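Local coordinates for sister chromatid cohesion protein (Chaetomium thermophilum, PDB 5T8V) that probably acts as a cohesin loader on chromatin, here as a C-terminal fragment built from helical HEAT repeats, at residues G274-I279 with A379-K384; A308-L313 with E425-L430; F385-A390 with M432-G437; Q263-N268 with V314-G319; N403-F408 with L453-T458. All coordinates share one frame; numbering follows the deposited sequence.

Contact 1: residues G274-I279 with A379-K384; sequences GIIDEI and ASYVIK
I276, on helix 272-282, sets the two methyl ends of its branched side chain against Y381 and V382 of helix 357-391. The backbones come closest at I276 and V382, whose CA atoms are 6.8 Å apart. From CB the side chain splits into two limbs. The short one ends at CG2, which rests on CG2 of V382 at 3.8 Å. The longer one leaves through CG1, set anti to the carbonyl carbon (chi1 -69°), and runs out extended (chi2 172°) to CD1. That methyl lies 4.0 Å from CB of Y381 and also approaches V382 CG2, at 4.1 Å. It meets the tyrosine ring at its edge, near the ring plane, while the hydroxyl end leads off elsewhere. Side chains cross at about a right angle, and the contact is wholly apolar. Five helices of this HEAT-repeat solenoid gather here: I276 also touches F265 of helix 247-267 and L313 of helix 305-315, V382 leans on I310 of that last helix, and A379 packs on helix 423-440.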
# COMPACT_ATOMS: atom_id res chain seq x y z
N GLY A 274 -14.25 -11.80 -38.40
CA GLY A 274 -14.27 -13.25 -38.36
C GLY A 274 -12.87 -13.81 -38.26
O GLY A 274 -12.55 -14.56 -37.33
N ILE A 275 -12.02 -13.43 -39.22
CA ILE A 275 -10.65 -13.92 -39.28
C ILE A 275 -10.01 -13.78 -37.90
O ILE A 275 -9.69 -14.79 -37.25
CB ILE A 275 -9.85 -13.15 -40.35
CG1 ILE A 275 -10.43 -13.42 -41.73
CG2 ILE A 275 -8.37 -13.54 -40.31
CD1 ILE A 275 -9.95 -12.47 -42.80
N ILE A 276 -9.85 -12.54 -37.45
CA ILE A 276 -9.32 -12.26 -36.12
C ILE A 276 -9.94 -13.22 -35.12
O ILE A 276 -9.23 -13.98 -34.46
CB ILE A 276 -9.58 -10.79 -35.72
CG1 ILE A 276 -8.74 -9.85 -36.58
CG2 ILE A 276 -9.28 -10.57 -34.23
CD1 ILE A 276 -9.06 -8.39 -36.41
N ASP A 277 -11.27 -13.22 -35.05
CA ASP A 277 -11.96 -14.05 -34.07
C ASP A 277 -11.43 -15.48 -34.10
O ASP A 277 -10.95 -16.00 -33.08
CB ASP A 277 -13.47 -14.03 -34.32
CG ASP A 277 -14.15 -12.83 -33.68
OD1 ASP A 277 -13.46 -11.81 -33.44
OD2 ASP A 277 -15.37 -12.90 -33.42
N GLU A 278 -11.46 -16.12 -35.27
CA GLU A 278 -11.04 -17.51 -35.31
C GLU A 278 -9.56 -17.64 -34.97
O GLU A 278 -9.16 -18.56 -34.24
CB GLU A 278 -11.37 -18.15 -36.66
CG GLU A 278 -10.90 -17.40 -37.89
CD GLU A 278 -11.48 -17.98 -39.17
OE1 GLU A 278 -12.28 -18.94 -39.08
OE2 GLU A 278 -11.14 -17.48 -40.26
N ILE A 279 -8.74 -16.71 -35.46
CA ILE A 279 -7.32 -16.75 -35.11
C ILE A 279 -7.14 -16.71 -33.60
O ILE A 279 -6.22 -17.33 -33.06
CB ILE A 279 -6.56 -15.59 -35.80
CG1 ILE A 279 -6.42 -15.88 -37.30
CG2 ILE A 279 -5.19 -15.38 -35.16
CD1 ILE A 279 -5.83 -14.73 -38.10
N ALA A 379 -8.38 -2.99 -34.28
CA ALA A 379 -7.87 -3.06 -32.91
C ALA A 379 -9.00 -3.33 -31.93
O ALA A 379 -8.84 -4.13 -31.00
CB ALA A 379 -7.16 -1.75 -32.57
N SER A 380 -10.16 -2.70 -32.14
CA SER A 380 -11.28 -2.91 -31.24
C SER A 380 -11.87 -4.31 -31.39
O SER A 380 -12.32 -4.88 -30.40
CB SER A 380 -12.36 -1.86 -31.49
OG SER A 380 -13.01 -2.07 -32.73
N TYR A 381 -11.88 -4.87 -32.60
CA TYR A 381 -12.22 -6.28 -32.74
C TYR A 381 -11.37 -7.12 -31.79
O TYR A 381 -11.90 -7.90 -30.98
CB TYR A 381 -12.01 -6.76 -34.18
CG TYR A 381 -12.92 -6.12 -35.22
CD1 TYR A 381 -14.18 -5.64 -34.88
CD2 TYR A 381 -12.52 -6.03 -36.55
CE1 TYR A 381 -15.00 -5.07 -35.84
CE2 TYR A 381 -13.34 -5.45 -37.51
CZ TYR A 381 -14.58 -4.98 -37.15
OH TYR A 381 -15.39 -4.41 -38.10
N VAL A 382 -10.05 -6.95 -31.86
CA VAL A 382 -9.15 -7.73 -31.02
C VAL A 382 -9.50 -7.53 -29.54
O VAL A 382 -9.81 -8.49 -28.81
CB VAL A 382 -7.69 -7.37 -31.30
CG1 VAL A 382 -6.75 -8.18 -30.42
CG2 VAL A 382 -7.36 -7.58 -32.77
N ILE A 383 -9.45 -6.28 -29.08
CA ILE A 383 -9.58 -6.00 -27.65
C ILE A 383 -10.93 -6.48 -27.13
O ILE A 383 -11.02 -7.13 -26.08
CB ILE A 383 -9.36 -4.50 -27.38
CG1 ILE A 383 -7.96 -4.08 -27.82
CG2 ILE A 383 -9.59 -4.17 -25.91
CD1 ILE A 383 -6.82 -4.84 -27.14
N LYS A 384 -12.00 -6.17 -27.86
CA LYS A 384 -13.32 -6.64 -27.47
C LYS A 384 -13.34 -8.15 -27.31
O LYS A 384 -13.87 -8.68 -26.32
CB LYS A 384 -14.37 -6.20 -28.50
CG LYS A 384 -14.89 -4.79 -28.28
CD LYS A 384 -15.49 -4.20 -29.55
CE LYS A 384 -16.70 -4.99 -30.04
NZ LYS A 384 -17.13 -4.55 -31.40

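Contact 2: residues A308-L313 with E425-L430; sequences ALIMRL and ELLLRL
In this HEAT-repeat solenoid a salt bridge spans the turn of helix 423-440 that carries L427, the residue meeting I310 and M311 across the contact: R429 NE donates to E425 OE2 over 3.1 Å, nearly straight at 166°. A second nitrogen, NH2, reaches E425 OE1 at 3.2 Å on its syn lone pair, making a side-on, two-pronged grip with one nitrogen to each oxygen. CD1 of L426 lies over one guanidinium face, offset toward its rim. This i to i+4 pair brackets L427 in sequence but stands apart from the inter-helix contact, which is apolar. Helix 305-315 brings up I310 and M311, and L427 points its CB toward them. F412 of helix 402-414 touches both M311 and L427, and W421 also lies on M311, so several helices and a loop close round the spot. M311 takes part through the middle of its chain rather than through its sulfur. A single leucine methyl does the joining: L427 CD1 stands 3.9 Å from M311 CG and 4.3 Å from I310 CG2.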
# COMPACT_ATOMS: atom_id res chain seq x y z
N ALA A 308 2.36 -10.97 -33.25
CA ALA A 308 2.86 -10.31 -34.44
C ALA A 308 1.81 -10.26 -35.54
O ALA A 308 1.65 -9.24 -36.21
CB ALA A 308 4.12 -11.02 -34.94
N LEU A 309 1.07 -11.36 -35.73
CA LEU A 309 0.06 -11.38 -36.77
C LEU A 309 -1.08 -10.42 -36.45
O LEU A 309 -1.51 -9.64 -37.31
CB LEU A 309 -0.48 -12.79 -36.98
CG LEU A 309 -1.64 -12.89 -37.98
CD1 LEU A 309 -1.20 -12.41 -39.36
CD2 LEU A 309 -2.18 -14.29 -38.05
N ILE A 310 -1.59 -10.47 -35.22
CA ILE A 310 -2.65 -9.55 -34.81
C ILE A 310 -2.25 -8.12 -35.12
O ILE A 310 -2.97 -7.38 -35.81
CB ILE A 310 -2.96 -9.73 -33.31
CG1 ILE A 310 -3.63 -11.09 -33.06
CG2 ILE A 310 -3.82 -8.59 -32.78
CD1 ILE A 310 -5.05 -11.21 -33.61
N MET A 311 -1.08 -7.71 -34.63
CA MET A 311 -0.63 -6.34 -34.85
C MET A 311 -0.52 -6.04 -36.34
O MET A 311 -0.97 -4.98 -36.81
CB MET A 311 0.69 -6.10 -34.14
CG MET A 311 0.62 -6.36 -32.64
SD MET A 311 2.20 -6.22 -31.82
CE MET A 311 2.40 -4.46 -31.87
N ARG A 312 0.04 -6.97 -37.11
CA ARG A 312 0.13 -6.78 -38.56
C ARG A 312 -1.24 -6.52 -39.17
O ARG A 312 -1.41 -5.61 -39.99
CB ARG A 312 0.78 -8.00 -39.21
CG ARG A 312 2.29 -8.02 -39.10
CD ARG A 312 2.90 -8.99 -40.11
NE ARG A 312 2.61 -8.59 -41.49
CZ ARG A 312 3.00 -9.27 -42.56
NH1 ARG A 312 3.69 -10.40 -42.42
NH2 ARG A 312 2.69 -8.83 -43.77
N LEU A 313 -2.24 -7.31 -38.78
CA LEU A 313 -3.60 -7.09 -39.26
C LEU A 313 -4.09 -5.70 -38.89
O LEU A 313 -4.80 -5.06 -39.67
CB LEU A 313 -4.54 -8.16 -38.70
CG LEU A 313 -4.27 -9.61 -39.08
CD1 LEU A 313 -5.38 -10.50 -38.54
CD2 LEU A 313 -4.13 -9.78 -40.58
N GLU A 425 0.71 0.62 -29.59
CA GLU A 425 0.13 1.74 -28.87
C GLU A 425 -1.38 1.82 -29.09
O GLU A 425 -2.10 2.30 -28.21
CB GLU A 425 0.79 3.05 -29.29
CG GLU A 425 0.25 4.30 -28.58
CD GLU A 425 -1.01 4.84 -29.22
OE1 GLU A 425 -1.28 4.52 -30.40
OE2 GLU A 425 -1.75 5.59 -28.55
N LEU A 426 -1.87 1.36 -30.24
CA LEU A 426 -3.30 1.43 -30.51
C LEU A 426 -4.06 0.36 -29.74
O LEU A 426 -5.07 0.65 -29.08
CB LEU A 426 -3.55 1.30 -32.01
CG LEU A 426 -5.01 1.30 -32.47
CD1 LEU A 426 -5.76 2.50 -31.93
CD2 LEU A 426 -5.07 1.28 -33.99
N LEU A 427 -3.57 -0.88 -29.79
CA LEU A 427 -4.18 -1.95 -29.01
C LEU A 427 -4.13 -1.63 -27.52
O LEU A 427 -5.14 -1.76 -26.81
CB LEU A 427 -3.46 -3.27 -29.31
CG LEU A 427 -3.66 -3.81 -30.72
CD1 LEU A 427 -2.58 -4.80 -31.08
CD2 LEU A 427 -5.03 -4.46 -30.84
N LEU A 428 -2.97 -1.20 -27.03
CA LEU A 428 -2.84 -0.83 -25.63
C LEU A 428 -3.71 0.37 -25.28
O LEU A 428 -4.23 0.46 -24.16
CB LEU A 428 -1.38 -0.54 -25.29
CG LEU A 428 -0.44 -1.74 -25.27
CD1 LEU A 428 1.01 -1.28 -25.28
CD2 LEU A 428 -0.72 -2.61 -24.06
N ARG A 429 -3.88 1.30 -26.22
CA ARG A 429 -4.72 2.47 -25.97
C ARG A 429 -6.17 2.06 -25.76
O ARG A 429 -6.80 2.45 -24.77
CB ARG A 429 -4.61 3.46 -27.13
CG ARG A 429 -5.38 4.76 -26.93
CD ARG A 429 -5.88 5.32 -28.24
NE ARG A 429 -4.80 5.54 -29.20
CZ ARG A 429 -4.99 5.87 -30.47
NH1 ARG A 429 -6.22 6.02 -30.96
NH2 ARG A 429 -3.95 6.05 -31.27
N LEU A 430 -6.72 1.27 -26.69
CA LEU A 430 -8.11 0.85 -26.55
C LEU A 430 -8.29 -0.03 -25.33
O LEU A 430 -9.30 0.09 -24.61
CB LEU A 430 -8.56 0.14 -27.82
CG LEU A 430 -8.46 0.97 -29.10
CD1 LEU A 430 -8.90 0.15 -30.29
CD2 LEU A 430 -9.28 2.24 -29.00

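Contact 3: residues F385-A390 with M432-G437; sequences FIVNRA and MLMMVG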
# COMPACT_ATOMS: atom_id res chain seq x y z
N PHE A 385 -12.75 -8.87 -28.26
CA PHE A 385 -12.76 -10.33 -28.15
C PHE A 385 -12.02 -10.79 -26.90
O PHE A 385 -12.59 -11.50 -26.05
CB PHE A 385 -12.14 -10.95 -29.41
CG PHE A 385 -12.32 -12.44 -29.47
CD1 PHE A 385 -13.54 -12.99 -29.82
CD2 PHE A 385 -11.27 -13.29 -29.18
CE1 PHE A 385 -13.71 -14.36 -29.88
CE2 PHE A 385 -11.43 -14.66 -29.24
CZ PHE A 385 -12.66 -15.19 -29.59
N ILE A 386 -10.75 -10.39 -26.75
CA ILE A 386 -9.93 -10.99 -25.70
C ILE A 386 -10.42 -10.58 -24.32
O ILE A 386 -10.40 -11.39 -23.38
CB ILE A 386 -8.44 -10.65 -25.91
CG1 ILE A 386 -8.21 -9.14 -25.96
CG2 ILE A 386 -7.92 -11.34 -27.17
CD1 ILE A 386 -6.73 -8.75 -25.95
N VAL A 387 -10.86 -9.34 -24.15
CA VAL A 387 -11.42 -8.95 -22.86
C VAL A 387 -12.73 -9.69 -22.61
O VAL A 387 -12.95 -10.26 -21.54
CB VAL A 387 -11.63 -7.42 -22.79
CG1 VAL A 387 -12.29 -7.03 -21.47
CG2 VAL A 387 -10.31 -6.69 -22.95
N ASN A 388 -13.60 -9.70 -23.62
CA ASN A 388 -14.88 -10.38 -23.50
C ASN A 388 -14.71 -11.79 -22.94
O ASN A 388 -15.28 -12.14 -21.91
CB ASN A 388 -15.59 -10.44 -24.85
CG ASN A 388 -16.81 -11.33 -24.83
OD1 ASN A 388 -17.64 -11.23 -23.92
ND2 ASN A 388 -16.92 -12.22 -25.81
N ARG A 389 -13.92 -12.62 -23.63
CA ARG A 389 -13.78 -13.99 -23.15
C ARG A 389 -12.76 -14.13 -22.02
O ARG A 389 -12.62 -15.23 -21.47
CB ARG A 389 -13.43 -14.93 -24.30
CG ARG A 389 -12.12 -14.67 -24.98
CD ARG A 389 -11.95 -15.59 -26.18
NE ARG A 389 -12.12 -17.00 -25.83
CZ ARG A 389 -13.27 -17.67 -25.90
NH1 ARG A 389 -14.39 -17.07 -26.29
NH2 ARG A 389 -13.31 -18.95 -25.56
N ALA A 390 -12.06 -13.06 -21.67
CA ALA A 390 -11.33 -13.05 -20.41
C ALA A 390 -12.28 -12.96 -19.23
O ALA A 390 -12.01 -13.53 -18.16
CB ALA A 390 -10.33 -11.90 -20.37
N MET A 432 -6.60 0.16 -22.57
CA MET A 432 -6.56 1.04 -21.41
C MET A 432 -7.88 1.78 -21.24
O MET A 432 -8.45 1.82 -20.15
CB MET A 432 -5.40 2.02 -21.55
CG MET A 432 -5.33 3.08 -20.46
SD MET A 432 -6.33 4.54 -20.84
CE MET A 432 -5.39 5.25 -22.19
N LEU A 433 -8.39 2.39 -22.32
CA LEU A 433 -9.68 3.06 -22.25
C LEU A 433 -10.75 2.12 -21.72
O LEU A 433 -11.60 2.51 -20.90
CB LEU A 433 -10.08 3.59 -23.63
CG LEU A 433 -9.16 4.66 -24.24
CD1 LEU A 433 -9.61 4.99 -25.65
CD2 LEU A 433 -9.13 5.92 -23.37
N MET A 434 -10.72 0.86 -22.16
CA MET A 434 -11.73 -0.09 -21.72
C MET A 434 -11.59 -0.41 -20.23
O MET A 434 -12.60 -0.51 -19.52
CB MET A 434 -11.63 -1.37 -22.55
CG MET A 434 -12.73 -2.37 -22.27
SD MET A 434 -12.87 -3.61 -23.57
CE MET A 434 -13.48 -2.61 -24.93
N MET A 435 -10.36 -0.56 -19.74
CA MET A 435 -10.18 -0.88 -18.33
C MET A 435 -10.56 0.30 -17.44
O MET A 435 -11.23 0.12 -16.42
CB MET A 435 -8.74 -1.31 -18.07
CG MET A 435 -8.34 -2.57 -18.81
SD MET A 435 -9.46 -3.95 -18.51
CE MET A 435 -9.29 -4.86 -20.04
N VAL A 436 -10.13 1.51 -17.81
CA VAL A 436 -10.58 2.69 -17.08
C VAL A 436 -12.10 2.73 -17.04
O VAL A 436 -12.71 2.96 -15.99
CB VAL A 436 -10.00 3.97 -17.72
CG1 VAL A 436 -10.59 5.22 -17.06
CG2 VAL A 436 -8.49 3.98 -17.60
N GLY A 437 -12.74 2.48 -18.19
CA GLY A 437 -14.19 2.44 -18.22
C GLY A 437 -14.76 1.43 -17.23
O GLY A 437 -15.71 1.73 -16.51
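V387 meets two methionines that come at it in different ways. With M435 the encounter is tip to tip: the CE methyl of the methionine faces the forked end of the valine, 3.6 Å from CG2 and 4.0 Å from CG1. M434 instead slides past V387 in the opposite direction, laying its sulfur alongside, with SD 4.1 Å from CG2 of V387 and about as far from its CB and CG1. The torsions explain the difference. M434 sends CG out anti to the backbone N (chi1 -174°) and keeps extended until a bend at chi3, which presents SD to the valine and turns CE away from it. In M435 the bend comes one bond earlier, at chi2, and the chain then straightens to bring its terminal methyl forward. The valine thus meets a thioether and a methyl that sit next to each other on the facing helix, all by van der Waals contact. With both CG methyls gone in an alanine here, M435 CE would probably lose its nearest partners on helix 357-391 and the M434 sulfur would keep only CB. This trio joins helix 357-391 to helix 423-440 in the HEAT-repeat array. Beyond M435 stand M451, A452 and L456 of helix 446-474, while F385 turns to helix 272-282 and I386 and A390 rest on L405 of helix 402-414.

Contact 4: residues Q263-N268 with V314-G319; sequences QIFLLN and VQTSAG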
# COMPACT_ATOMS: atom_id res chain seq x y z
N GLN A 263 -3.14 -10.69 -46.37
CA GLN A 263 -3.75 -10.45 -47.67
C GLN A 263 -5.24 -10.78 -47.65
O GLN A 263 -6.07 -9.95 -48.03
CB GLN A 263 -3.03 -11.27 -48.74
CG GLN A 263 -1.92 -10.50 -49.41
CD GLN A 263 -2.45 -9.61 -50.52
OE1 GLN A 263 -2.77 -10.09 -51.60
NE2 GLN A 263 -2.54 -8.32 -50.25
N ILE A 264 -5.59 -11.99 -47.20
CA ILE A 264 -7.01 -12.35 -47.10
C ILE A 264 -7.75 -11.34 -46.24
O ILE A 264 -8.86 -10.90 -46.58
CB ILE A 264 -7.15 -13.78 -46.54
CG1 ILE A 264 -6.46 -14.78 -47.47
CG2 ILE A 264 -8.63 -14.14 -46.36
CD1 ILE A 264 -6.41 -16.20 -46.93
N PHE A 265 -7.15 -10.94 -45.12
CA PHE A 265 -7.78 -9.99 -44.21
C PHE A 265 -8.03 -8.65 -44.89
O PHE A 265 -9.02 -7.98 -44.60
CB PHE A 265 -6.90 -9.82 -42.97
CG PHE A 265 -7.46 -8.87 -41.95
CD1 PHE A 265 -7.19 -7.51 -42.02
CD2 PHE A 265 -8.22 -9.34 -40.89
CE1 PHE A 265 -7.69 -6.64 -41.07
CE2 PHE A 265 -8.72 -8.47 -39.94
CZ PHE A 265 -8.45 -7.12 -40.03
N LEU A 266 -7.13 -8.24 -45.79
CA LEU A 266 -7.22 -6.92 -46.40
C LEU A 266 -8.25 -6.89 -47.53
O LEU A 266 -9.04 -5.94 -47.62
CB LEU A 266 -5.85 -6.51 -46.91
CG LEU A 266 -5.72 -5.20 -47.70
CD1 LEU A 266 -4.33 -4.63 -47.48
CD2 LEU A 266 -5.95 -5.42 -49.19
N LEU A 267 -8.27 -7.90 -48.38
CA LEU A 267 -9.12 -7.90 -49.57
C LEU A 267 -10.56 -8.31 -49.28
O LEU A 267 -11.35 -8.42 -50.22
CB LEU A 267 -8.53 -8.83 -50.63
CG LEU A 267 -7.25 -8.33 -51.30
CD1 LEU A 267 -6.17 -9.41 -51.27
CD2 LEU A 267 -7.52 -7.90 -52.73
N ASN A 268 -10.93 -8.52 -48.01
CA ASN A 268 -12.28 -8.94 -47.65
C ASN A 268 -12.67 -8.28 -46.33
O ASN A 268 -12.55 -8.89 -45.26
CB ASN A 268 -12.38 -10.46 -47.55
CG ASN A 268 -12.14 -11.14 -48.88
OD1 ASN A 268 -13.07 -11.33 -49.67
ND2 ASN A 268 -10.89 -11.51 -49.15
N VAL A 314 -3.72 -5.23 -37.70
CA VAL A 314 -4.12 -3.88 -37.31
C VAL A 314 -3.44 -2.84 -38.20
O VAL A 314 -4.02 -1.77 -38.44
CB VAL A 314 -3.82 -3.63 -35.82
CG1 VAL A 314 -4.12 -2.18 -35.45
CG2 VAL A 314 -4.63 -4.58 -34.96
N GLN A 315 -2.23 -3.11 -38.69
CA GLN A 315 -1.52 -2.12 -39.49
C GLN A 315 -1.80 -2.23 -40.98
O GLN A 315 -1.41 -1.34 -41.74
CB GLN A 315 0.00 -2.21 -39.27
CG GLN A 315 0.41 -2.83 -37.96
CD GLN A 315 1.82 -2.47 -37.54
OE1 GLN A 315 2.09 -2.22 -36.37
NE2 GLN A 315 2.74 -2.46 -38.50
N THR A 316 -2.45 -3.31 -41.44
CA THR A 316 -2.85 -3.38 -42.84
C THR A 316 -3.92 -2.36 -43.20
O THR A 316 -4.23 -2.22 -44.39
CB THR A 316 -3.37 -4.79 -43.18
OG1 THR A 316 -4.42 -5.15 -42.28
CG2 THR A 316 -2.25 -5.81 -43.12
N SER A 317 -4.47 -1.65 -42.21
CA SER A 317 -5.54 -0.69 -42.47
C SER A 317 -5.19 0.25 -43.62
O SER A 317 -6.03 0.52 -44.49
CB SER A 317 -5.84 0.10 -41.20
OG SER A 317 -6.13 -0.78 -40.13
N ALA A 318 -3.96 0.75 -43.64
CA ALA A 318 -3.51 1.61 -44.72
C ALA A 318 -3.17 0.83 -45.99
O ALA A 318 -2.78 1.45 -46.99
CB ALA A 318 -2.28 2.41 -44.28
N GLY A 319 -3.32 -0.49 -45.98
CA GLY A 319 -3.02 -1.30 -47.14
C GLY A 319 -3.98 -1.07 -48.29
O GLY A 319 -4.97 -0.35 -48.15
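F265 and L266, on helix 247-267, press on T316 and G319 in the segment that follows on from helix 305-315. Two van der Waals contacts carry the junction, both involving polar atoms on the 314-319 side. The F265 ring meets the threonine hydroxyl obliquely, T316 OG1 lying 3.6 Å from CD1 of F265. L266 spreads CD1 over the backbone of the turn, 3.6 Å from G319 CA and 3.9 Å from T316 O. S317 to G319 are poorly ordered, so this half of the fit is less certain.

No polar bond joins the two segments. T316 OG1, placed between the backbone N and the carbonyl carbon (chi1 54°), bonds back to L313 O. S317 OG reaches V314 O at 2.9 Å from above the carbonyl plane. Within the other segment a weak bond of 3.3 Å links N268 ND2 to I264 O. From outside both segments, R272 binds the carbonyls of F265 and L266. The modelled chain breaks after G319. In the surrounding HEAT solenoid, F265 also touches I275 of helix 272-282 and N378 of helix 357-391, while Q315 turns to helix 527-550.

Contact 5: residues N403-F408 with L453-T458; sequences NLLDLF and LELLGT
L455 of helix 446-474 presents two methyls to helix 402-414, one to a leucine and one to an acid. The close-packed half is buried: CD1 of L455 lies 4.0 Å from CD2 of L405, the two side chains crossing at a slant, with L431 of helix 423-440 touching both. L455 holds CG anti to its carbonyl carbon (chi1 -73°), which brings its forked end up to helix 402-414, and L405 points its CB toward it. So three helices of the HEAT-repeat solenoid share this leucine cluster.

The other half is no wider in spacing but is acidic and partly exposed to solvent. There D406 swings its carboxylate in beside the leucine, OD1 standing 3.7 Å from CD2 of L455, a contact without a polar bond. D406 OD2 makes a salt bridge with R402, and E454 OE1 makes another with the same arginine. The acids themselves stay 5.5 Å apart, measured from D406 OD2 to E454 OE2. Nearby, T458 OG1 gives a hydrogen bond to L455 O at 2.8 Å, in the carbonyl plane and on a lone pair. R402 therefore probably offsets the like charges of D406 and E454 and ties the two helices together along their more exposed side, while the leucines join them within by dispersion alone.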
# COMPACT_ATOMS: atom_id res chain seq x y z
N ASN A 403 -5.14 -15.75 -19.16
CA ASN A 403 -3.70 -15.88 -19.37
C ASN A 403 -3.31 -15.47 -20.78
O ASN A 403 -2.22 -14.93 -20.98
CB ASN A 403 -3.25 -17.31 -19.08
CG ASN A 403 -1.74 -17.46 -19.12
OD1 ASN A 403 -1.18 -17.97 -20.09
ND2 ASN A 403 -1.08 -17.01 -18.06
N LEU A 404 -4.17 -15.72 -21.76
CA LEU A 404 -3.87 -15.29 -23.13
C LEU A 404 -3.97 -13.78 -23.25
O LEU A 404 -3.17 -13.16 -23.96
CB LEU A 404 -4.81 -15.98 -24.11
CG LEU A 404 -4.63 -17.50 -24.17
CD1 LEU A 404 -5.68 -18.21 -23.33
CD2 LEU A 404 -4.66 -17.98 -25.61
N LEU A 405 -4.95 -13.17 -22.58
CA LEU A 405 -4.98 -11.72 -22.49
C LEU A 405 -3.69 -11.19 -21.89
O LEU A 405 -3.09 -10.24 -22.41
CB LEU A 405 -6.19 -11.28 -21.66
CG LEU A 405 -6.23 -9.83 -21.16
CD1 LEU A 405 -6.04 -8.84 -22.30
CD2 LEU A 405 -7.54 -9.56 -20.46
N ASP A 406 -3.23 -11.80 -20.79
CA ASP A 406 -1.97 -11.39 -20.18
C ASP A 406 -0.82 -11.49 -21.17
O ASP A 406 0.02 -10.59 -21.25
CB ASP A 406 -1.69 -12.22 -18.93
CG ASP A 406 -2.58 -11.86 -17.77
OD1 ASP A 406 -3.09 -10.71 -17.73
OD2 ASP A 406 -2.78 -12.71 -16.88
N LEU A 407 -0.76 -12.59 -21.93
CA LEU A 407 0.33 -12.78 -22.88
C LEU A 407 0.28 -11.72 -23.98
O LEU A 407 1.31 -11.13 -24.35
CB LEU A 407 0.26 -14.18 -23.48
CG LEU A 407 1.01 -15.27 -22.71
CD1 LEU A 407 0.59 -16.65 -23.19
CD2 LEU A 407 2.51 -15.09 -22.86
N PHE A 408 -0.91 -11.47 -24.53
CA PHE A 408 -1.05 -10.42 -25.53
C PHE A 408 -0.59 -9.08 -24.99
O PHE A 408 0.17 -8.36 -25.65
CB PHE A 408 -2.51 -10.33 -26.00
CG PHE A 408 -2.87 -11.35 -27.04
CD1 PHE A 408 -2.26 -11.34 -28.28
CD2 PHE A 408 -3.85 -12.30 -26.79
CE1 PHE A 408 -2.60 -12.27 -29.25
CE2 PHE A 408 -4.19 -13.23 -27.75
CZ PHE A 408 -3.57 -13.21 -28.98
N LEU A 453 -7.83 -3.12 -12.81
CA LEU A 453 -6.76 -2.54 -12.01
C LEU A 453 -5.44 -3.26 -12.25
O LEU A 453 -4.39 -2.63 -12.42
CB LEU A 453 -7.14 -2.59 -10.53
CG LEU A 453 -8.34 -1.74 -10.11
CD1 LEU A 453 -8.82 -2.12 -8.72
CD2 LEU A 453 -8.00 -0.26 -10.17
N GLU A 454 -5.48 -4.59 -12.27
CA GLU A 454 -4.26 -5.37 -12.44
C GLU A 454 -3.56 -5.05 -13.75
O GLU A 454 -2.33 -5.00 -13.82
CB GLU A 454 -4.58 -6.86 -12.34
CG GLU A 454 -3.39 -7.78 -12.59
CD GLU A 454 -3.62 -9.18 -12.05
OE1 GLU A 454 -4.75 -9.46 -11.58
OE2 GLU A 454 -2.68 -10.00 -12.10
N LEU A 455 -4.34 -4.82 -14.82
CA LEU A 455 -3.73 -4.49 -16.11
C LEU A 455 -3.32 -3.03 -16.18
O LEU A 455 -2.25 -2.71 -16.70
CB LEU A 455 -4.70 -4.83 -17.24
CG LEU A 455 -4.92 -6.31 -17.58
CD1 LEU A 455 -5.78 -6.42 -18.82
CD2 LEU A 455 -3.61 -7.07 -17.77
N LEU A 456 -4.17 -2.12 -15.69
CA LEU A 456 -3.79 -0.72 -15.61
C LEU A 456 -2.47 -0.55 -14.87
O LEU A 456 -1.71 0.38 -15.15
CB LEU A 456 -4.89 0.09 -14.93
CG LEU A 456 -6.15 0.35 -15.77
CD1 LEU A 456 -7.27 0.92 -14.90
CD2 LEU A 456 -5.85 1.30 -16.92
N GLY A 457 -2.17 -1.45 -13.93
CA GLY A 457 -0.88 -1.44 -13.27
C GLY A 457 0.27 -1.71 -14.22
O GLY A 457 1.21 -0.92 -14.30
N THR A 458 0.21 -2.83 -14.95
CA THR A 458 1.29 -3.17 -15.86
C THR A 458 1.46 -2.10 -16.93
O THR A 458 2.58 -1.74 -17.30
CB THR A 458 1.05 -4.54 -16.50
OG1 THR A 458 -0.14 -4.49 -17.29
CG2 THR A 458 0.89 -5.62 -15.44

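How the contacts relate
Contacts 1, 2, 3 and 5 are largely buried, joining helices of one stretch of the solenoid, whereas contact 4 is only partly buried and includes a poorly ordered segment. Helix 357-391 serves contacts 1 and 3, helix 423-440 contacts 2 and 3, and helix 305-315 contacts 2 and 4. Neighbouring ones mesh: I279 CD1 of contact 1 packs on L309 CD2 of contact 2 at 3.7 Å, and V436 CG2 of contact 3 on L456 CD2 of contact 5 at 3.8 Å. Contacts 3 and 4 are apart, about 24 Å between centres. Chemistry follows place: contacts 1 to 3 meet through aliphatic and thioether groups and the edge of a tyrosine ring, contact 4 adds a hydroxyl and bare backbone, and contact 5 a carboxylate.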